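Ofchtiv-allosamidin (PDB 6JMB) probably hydrolyses chitin as a group IV insect chitinase of glycosyl hydrolase family 18, and binds the inhibitor allosamidin. Local coordinates at residues 139-151 against 173-186. Sequence-based numbering, arbitrary orientation.
Sequences DIEQFSTLLKELR and VQSYDVPSVAKYVD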
loop_
_atom_site.group_PDB
_atom_site.type_symbol
_atom_site.label_atom_id
_atom_site.label_comp_id
_atom_site.label_asym_id
_atom_site.label_seq_id
_atom_site.Cartn_x
_atom_site.Cartn_y
_atom_site.Cartn_z
ATOM N N ASP A 139 -18.951 -4.333 -12.214
ATOM C CA ASP A 139 -17.950 -3.412 -11.675
ATOM C C ASP A 139 -16.666 -3.424 -12.495
ATOM O O ASP A 139 -15.965 -2.409 -12.556
ATOM C CB ASP A 139 -17.557 -3.825 -10.255
ATOM C CG ASP A 139 -18.638 -3.576 -9.214
ATOM O OD1 ASP A 139 -19.732 -3.059 -9.529
ATOM O OD2 ASP A 139 -18.360 -3.920 -8.048
ATOM N N ILE A 140 -16.306 -4.573 -13.078
ATOM C CA ILE A 140 -15.063 -4.652 -13.843
ATOM C C ILE A 140 -15.105 -3.678 -15.013
ATOM O O ILE A 140 -14.149 -2.930 -15.262
ATOM C CB ILE A 140 -14.801 -6.097 -14.312
ATOM C CG1 ILE A 140 -14.753 -7.062 -13.127
ATOM C CG2 ILE A 140 -13.502 -6.162 -15.115
ATOM C CD1 ILE A 140 -14.732 -8.531 -13.534
ATOM N N GLU A 141 -16.227 -3.668 -15.743
ATOM C CA GLU A 141 -16.387 -2.715 -16.836
ATOM C C GLU A 141 -16.479 -1.291 -16.310
ATOM O O GLU A 141 -15.812 -0.384 -16.826
ATOM C CB GLU A 141 -17.626 -3.050 -17.670
ATOM C CG GLU A 141 -17.955 -1.952 -18.671
ATOM C CD GLU A 141 -19.302 -2.122 -19.345
ATOM O OE1 GLU A 141 -19.922 -3.197 -19.206
ATOM O OE2 GLU A 141 -19.738 -1.166 -20.023
ATOM N N GLN A 142 -17.301 -1.078 -15.277
ATOM C CA GLN A 142 -17.569 0.286 -14.837
ATOM C C GLN A 142 -16.327 0.941 -14.250
ATOM O O GLN A 142 -16.164 2.159 -14.366
ATOM C CB GLN A 142 -18.734 0.318 -13.845
ATOM C CG GLN A 142 -20.030 -0.308 -14.360
ATOM C CD GLN A 142 -20.453 0.217 -15.719
ATOM O OE1 GLN A 142 -20.275 1.390 -16.029
ATOM N NE2 GLN A 142 -21.030 -0.661 -16.535
ATOM N N PHE A 143 -15.453 0.154 -13.617
ATOM C CA PHE A 143 -14.180 0.686 -13.140
ATOM C C PHE A 143 -13.372 1.268 -14.293
ATOM O O PHE A 143 -12.857 2.389 -14.204
ATOM C CB PHE A 143 -13.406 -0.432 -12.438
ATOM C CG PHE A 143 -12.093 -0.000 -11.836
ATOM C CD1 PHE A 143 -12.028 1.015 -10.891
ATOM C CD2 PHE A 143 -10.926 -0.649 -12.191
ATOM C CE1 PHE A 143 -10.805 1.382 -10.321
ATOM C CE2 PHE A 143 -9.705 -0.283 -11.636
ATOM C CZ PHE A 143 -9.648 0.727 -10.697
ATOM N N SER A 144 -13.272 0.532 -15.400
ATOM C CA SER A 144 -12.525 1.039 -16.546
ATOM C C SER A 144 -13.205 2.248 -17.179
ATOM O O SER A 144 -12.526 3.187 -17.606
ATOM C CB SER A 144 -12.299 -0.078 -17.562
ATOM O OG SER A 144 -11.317 -0.980 -17.071
ATOM N N THR A 145 -14.542 2.254 -17.239
ATOM C CA THR A 145 -15.241 3.429 -17.750
ATOM C C THR A 145 -14.971 4.643 -16.875
ATOM O O THR A 145 -14.721 5.743 -17.383
ATOM C CB THR A 145 -16.739 3.145 -17.844
ATOM O OG1 THR A 145 -16.945 2.046 -18.735
ATOM C CG2 THR A 145 -17.495 4.363 -18.370
ATOM N N LEU A 146 -14.998 4.455 -15.555
ATOM C CA LEU A 146 -14.716 5.551 -14.634
ATOM C C LEU A 146 -13.327 6.128 -14.876
ATOM O O LEU A 146 -13.149 7.351 -14.930
ATOM C CB LEU A 146 -14.845 5.047 -13.199
ATOM C CG LEU A 146 -14.444 6.036 -12.102
ATOM C CD1 LEU A 146 -15.406 7.218 -12.068
ATOM C CD2 LEU A 146 -14.406 5.334 -10.751
ATOM N N LEU A 147 -12.324 5.258 -15.034
ATOM C CA LEU A 147 -10.966 5.741 -15.276
ATOM C C LEU A 147 -10.869 6.494 -16.598
ATOM O O LEU A 147 -10.199 7.532 -16.681
ATOM C CB LEU A 147 -9.980 4.573 -15.250
ATOM C CG LEU A 147 -9.837 3.847 -13.908
ATOM C CD1 LEU A 147 -8.947 2.618 -14.075
ATOM C CD2 LEU A 147 -9.294 4.778 -12.831
ATOM N N LYS A 148 -11.519 5.980 -17.647
ATOM C CA LYS A 148 -11.526 6.673 -18.934
ATOM C C LYS A 148 -12.089 8.084 -18.794
ATOM O O LYS A 148 -11.522 9.051 -19.318
ATOM C CB LYS A 148 -12.353 5.867 -19.934
ATOM C CG LYS A 148 -12.515 6.534 -21.288
ATOM C CD LYS A 148 -13.441 5.717 -22.177
ATOM C CE LYS A 148 -13.580 6.336 -23.556
ATOM N NZ LYS A 148 -14.676 5.698 -24.338
ATOM N N GLU A 149 -13.208 8.217 -18.079
ATOM C CA GLU A 149 -13.868 9.513 -17.957
ATOM C C GLU A 149 -13.082 10.460 -17.056
ATOM O O GLU A 149 -13.025 11.670 -17.318
ATOM C CB GLU A 149 -15.309 9.314 -17.485
ATOM C CG GLU A 149 -16.150 8.554 -18.520
ATOM C CD GLU A 149 -17.571 8.281 -18.075
ATOM O OE1 GLU A 149 -17.910 8.611 -16.924
ATOM O OE2 GLU A 149 -18.356 7.727 -18.881
ATOM N N LEU A 150 -12.457 9.935 -16.000
ATOM C CA LEU A 150 -11.566 10.759 -15.187
ATOM C C LEU A 150 -10.406 11.286 -16.021
ATOM O O LEU A 150 -10.073 12.476 -15.961
ATOM C CB LEU A 150 -11.037 9.953 -13.999
ATOM C CG LEU A 150 -11.982 9.797 -12.806
ATOM C CD1 LEU A 150 -11.602 8.579 -11.974
ATOM C CD2 LEU A 150 -11.995 11.055 -11.929
ATOM N N ARG A 151 -9.786 10.415 -16.819
ATOM C CA ARG A 151 -8.665 10.844 -17.647
ATOM C C ARG A 151 -9.082 11.945 -18.609
ATOM O O ARG A 151 -8.370 12.945 -18.760
ATOM C CB ARG A 151 -8.097 9.651 -18.415
ATOM C CG ARG A 151 -7.132 10.028 -19.536
ATOM C CD ARG A 151 -5.945 10.821 -19.013
ATOM N NE ARG A 151 -5.193 10.060 -18.025
ATOM C CZ ARG A 151 -4.161 10.531 -17.334
ATOM N NH1 ARG A 151 -3.749 11.781 -17.514
ATOM N NH2 ARG A 151 -3.541 9.750 -16.460
ATOM N N VAL A 173 -8.060 -11.020 -11.248
ATOM C CA VAL A 173 -9.018 -11.414 -12.277
ATOM C C VAL A 173 -10.458 -11.190 -11.836
ATOM O O VAL A 173 -11.362 -11.148 -12.681
ATOM C CB VAL A 173 -8.817 -12.860 -12.768
ATOM C CG1 VAL A 173 -7.410 -13.047 -13.321
ATOM C CG2 VAL A 173 -9.135 -13.849 -11.653
ATOM N N GLN A 174 -10.704 -11.066 -10.533
ATOM C CA GLN A 174 -12.047 -10.769 -10.061
ATOM C C GLN A 174 -12.442 -9.321 -10.283
ATOM O O GLN A 174 -13.640 -9.026 -10.318
ATOM C CB GLN A 174 -12.167 -11.070 -8.566
ATOM C CG GLN A 174 -11.953 -12.525 -8.218
ATOM C CD GLN A 174 -12.038 -12.764 -6.724
ATOM O OE1 GLN A 174 -13.067 -12.498 -6.100
ATOM N NE2 GLN A 174 -10.949 -13.246 -6.138
ATOM N N SER A 175 -11.475 -8.413 -10.443
ATOM C CA SER A 175 -11.761 -6.987 -10.356
ATOM C C SER A 175 -11.425 -6.181 -11.600
ATOM O O SER A 175 -12.031 -5.124 -11.797
ATOM C CB SER A 175 -10.989 -6.352 -9.188
ATOM O OG SER A 175 -11.437 -6.848 -7.935
ATOM N N TYR A 176 -10.459 -6.606 -12.422
ATOM C CA TYR A 176 -9.851 -5.693 -13.379
ATOM C C TYR A 176 -9.723 -6.296 -14.763
ATOM O O TYR A 176 -9.397 -7.474 -14.924
ATOM C CB TYR A 176 -8.434 -5.287 -12.958
ATOM C CG TYR A 176 -8.300 -4.895 -11.509
ATOM C CD1 TYR A 176 -8.919 -3.746 -11.015
ATOM C CD2 TYR A 176 -7.556 -5.666 -10.637
ATOM C CE1 TYR A 176 -8.792 -3.386 -9.678
ATOM C CE2 TYR A 176 -7.421 -5.319 -9.302
ATOM C CZ TYR A 176 -8.043 -4.185 -8.828
ATOM O OH TYR A 176 -7.906 -3.849 -7.504
ATOM N N ASP A 177 -9.930 -5.453 -15.761
ATOM C CA ASP A 177 -9.412 -5.697 -17.094
ATOM C C ASP A 177 -8.105 -4.919 -17.199
ATOM O O ASP A 177 -8.116 -3.686 -17.275
ATOM C CB ASP A 177 -10.406 -5.242 -18.151
ATOM C CG ASP A 177 -9.862 -5.414 -19.533
ATOM O OD1 ASP A 177 -9.892 -6.558 -20.021
ATOM O OD2 ASP A 177 -9.361 -4.423 -20.097
ATOM N N VAL A 178 -6.978 -5.639 -17.162
ATOM C CA VAL A 178 -5.678 -4.975 -16.999
ATOM C C VAL A 178 -5.356 -3.988 -18.112
ATOM O O VAL A 178 -4.944 -2.856 -17.802
ATOM C CB VAL A 178 -4.568 -6.015 -16.741
ATOM C CG1 VAL A 178 -3.200 -5.343 -16.697
ATOM C CG2 VAL A 178 -4.834 -6.776 -15.443
ATOM N N PRO A 179 -5.508 -4.320 -19.396
ATOM C CA PRO A 179 -5.151 -3.337 -20.432
ATOM C C PRO A 179 -5.958 -2.053 -20.360
ATOM O O PRO A 179 -5.398 -0.969 -20.577
ATOM C CB PRO A 179 -5.376 -4.101 -21.745
ATOM C CG PRO A 179 -5.264 -5.552 -21.357
ATOM C CD PRO A 179 -5.851 -5.630 -19.981
ATOM N N SER A 180 -7.254 -2.129 -20.045
ATOM C CA SER A 180 -8.045 -0.904 -20.007
ATOM C C SER A 180 -7.786 -0.095 -18.743
ATOM O O SER A 180 -7.939 1.130 -18.760
ATOM C CB SER A 180 -9.538 -1.185 -20.214
ATOM O OG SER A 180 -10.061 -2.039 -19.217
ATOM N N VAL A 181 -7.372 -0.744 -17.653
ATOM C CA VAL A 181 -6.952 -0.001 -16.469
ATOM C C VAL A 181 -5.637 0.723 -16.739
ATOM O O VAL A 181 -5.507 1.928 -16.482
ATOM C CB VAL A 181 -6.857 -0.936 -15.250
ATOM C CG1 VAL A 181 -6.182 -0.221 -14.069
ATOM C CG2 VAL A 181 -8.234 -1.446 -14.862
ATOM N N ALA A 182 -4.658 0.011 -17.306
ATOM C CA ALA A 182 -3.356 0.618 -17.568
ATOM C C ALA A 182 -3.454 1.779 -18.550
ATOM O O ALA A 182 -2.727 2.772 -18.409
ATOM C CB ALA A 182 -2.375 -0.433 -18.090
ATOM N N LYS A 183 -4.370 1.687 -19.521
ATOM C CA LYS A 183 -4.428 2.649 -20.619
ATOM C C LYS A 183 -4.619 4.075 -20.121
ATOM O O LYS A 183 -4.029 5.014 -20.668
ATOM C CB LYS A 183 -5.571 2.260 -21.558
ATOM C CG LYS A 183 -5.868 3.248 -22.669
ATOM C CD LYS A 183 -6.840 2.617 -23.654
ATOM C CE LYS A 183 -7.083 3.505 -24.859
ATOM N NZ LYS A 183 -8.097 2.900 -25.772
ATOM N N TYR A 184 -5.433 4.257 -19.081
ATOM C CA TYR A 184 -5.896 5.572 -18.660
ATOM C C TYR A 184 -5.109 6.163 -17.506
ATOM O O TYR A 184 -5.302 7.342 -17.185
ATOM C CB TYR A 184 -7.364 5.484 -18.240
ATOM C CG TYR A 184 -8.232 5.057 -19.377
ATOM C CD1 TYR A 184 -8.295 5.821 -20.525
ATOM C CD2 TYR A 184 -8.954 3.879 -19.325
ATOM C CE1 TYR A 184 -9.074 5.445 -21.576
ATOM C CE2 TYR A 184 -9.736 3.483 -20.382
ATOM C CZ TYR A 184 -9.790 4.275 -21.509
ATOM O OH TYR A 184 -10.567 3.906 -22.584
ATOM N N VAL A 185 -4.245 5.388 -16.871
ATOM C CA VAL A 185 -3.577 5.834 -15.656
ATOM C C VAL A 185 -2.128 6.185 -15.955
ATOM O O VAL A 185 -1.518 5.676 -16.904
ATOM C CB VAL A 185 -3.674 4.805 -14.512
ATOM C CG1 VAL A 185 -5.138 4.529 -14.175
ATOM C CG2 VAL A 185 -2.946 3.509 -14.878
ATOM N N ASP A 186 -1.579 7.072 -15.127
ATOM C CA ASP A 186 -0.151 7.353 -15.191
ATOM C C ASP A 186 0.668 6.164 -14.710
ATOM O O ASP A 186 1.736 5.874 -15.262
ATOM C CB ASP A 186 0.153 8.611 -14.387
ATOM C CG ASP A 186 -0.409 9.844 -15.048
ATOM O OD1 ASP A 186 0.223 10.337 -16.007
ATOM O OD2 ASP A 186 -1.498 10.298 -14.650
HETATM O O HOH W 1 -11.281 -2.985 -15.097
HETATM O O HOH W 2 -0.871 12.439 -16.944
#
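I140 lies along the backbone of 174-177, with CD1 3.4 Å from Q174 O and CG2 against D177 N. A water joins I140 O, D177 N and S144 OG. In F143 chi1 (-177°) turns CG away from the backbone N. This brings CE2 to the edge of the Y176 ring, 3.6 Å from Y176 CD1 and near V181 CG2. S144 OG lies 2.7 Å from S180 OG. S180 bonds D177 OD2 through N and OG. D177 is the N-cap of helix 178-184, and the bond from N is the capping bond. L147 CD1 packs on V181 CG1 and V185 CG1. In this family 18 TIM barrel the axes of outer helix segments 139-151 and 178-184 run nearly parallel, at 16°, and come within 9.0 Å. Strand 160-165 comes between them in sequence and touches L147, R151 and Y176. K148 CB sits over one face of the Y184 ring, 3.6 Å from its centroid. The ring is a knob in the hole of S144, L147, K148 and R151. R151 bends at chi2 and chi3, both near 60°, and grips Y184 O with NE (2.8 Å) and NH2. NH2 also salt-bridges D186 OD2 (2.8 Å), from above the carboxylate plane. A leucine here would probably leave Y184 O without both donors and D186 without its cationic mate. R151 NH1 pairs with D155 and a water bound to D186 OD1.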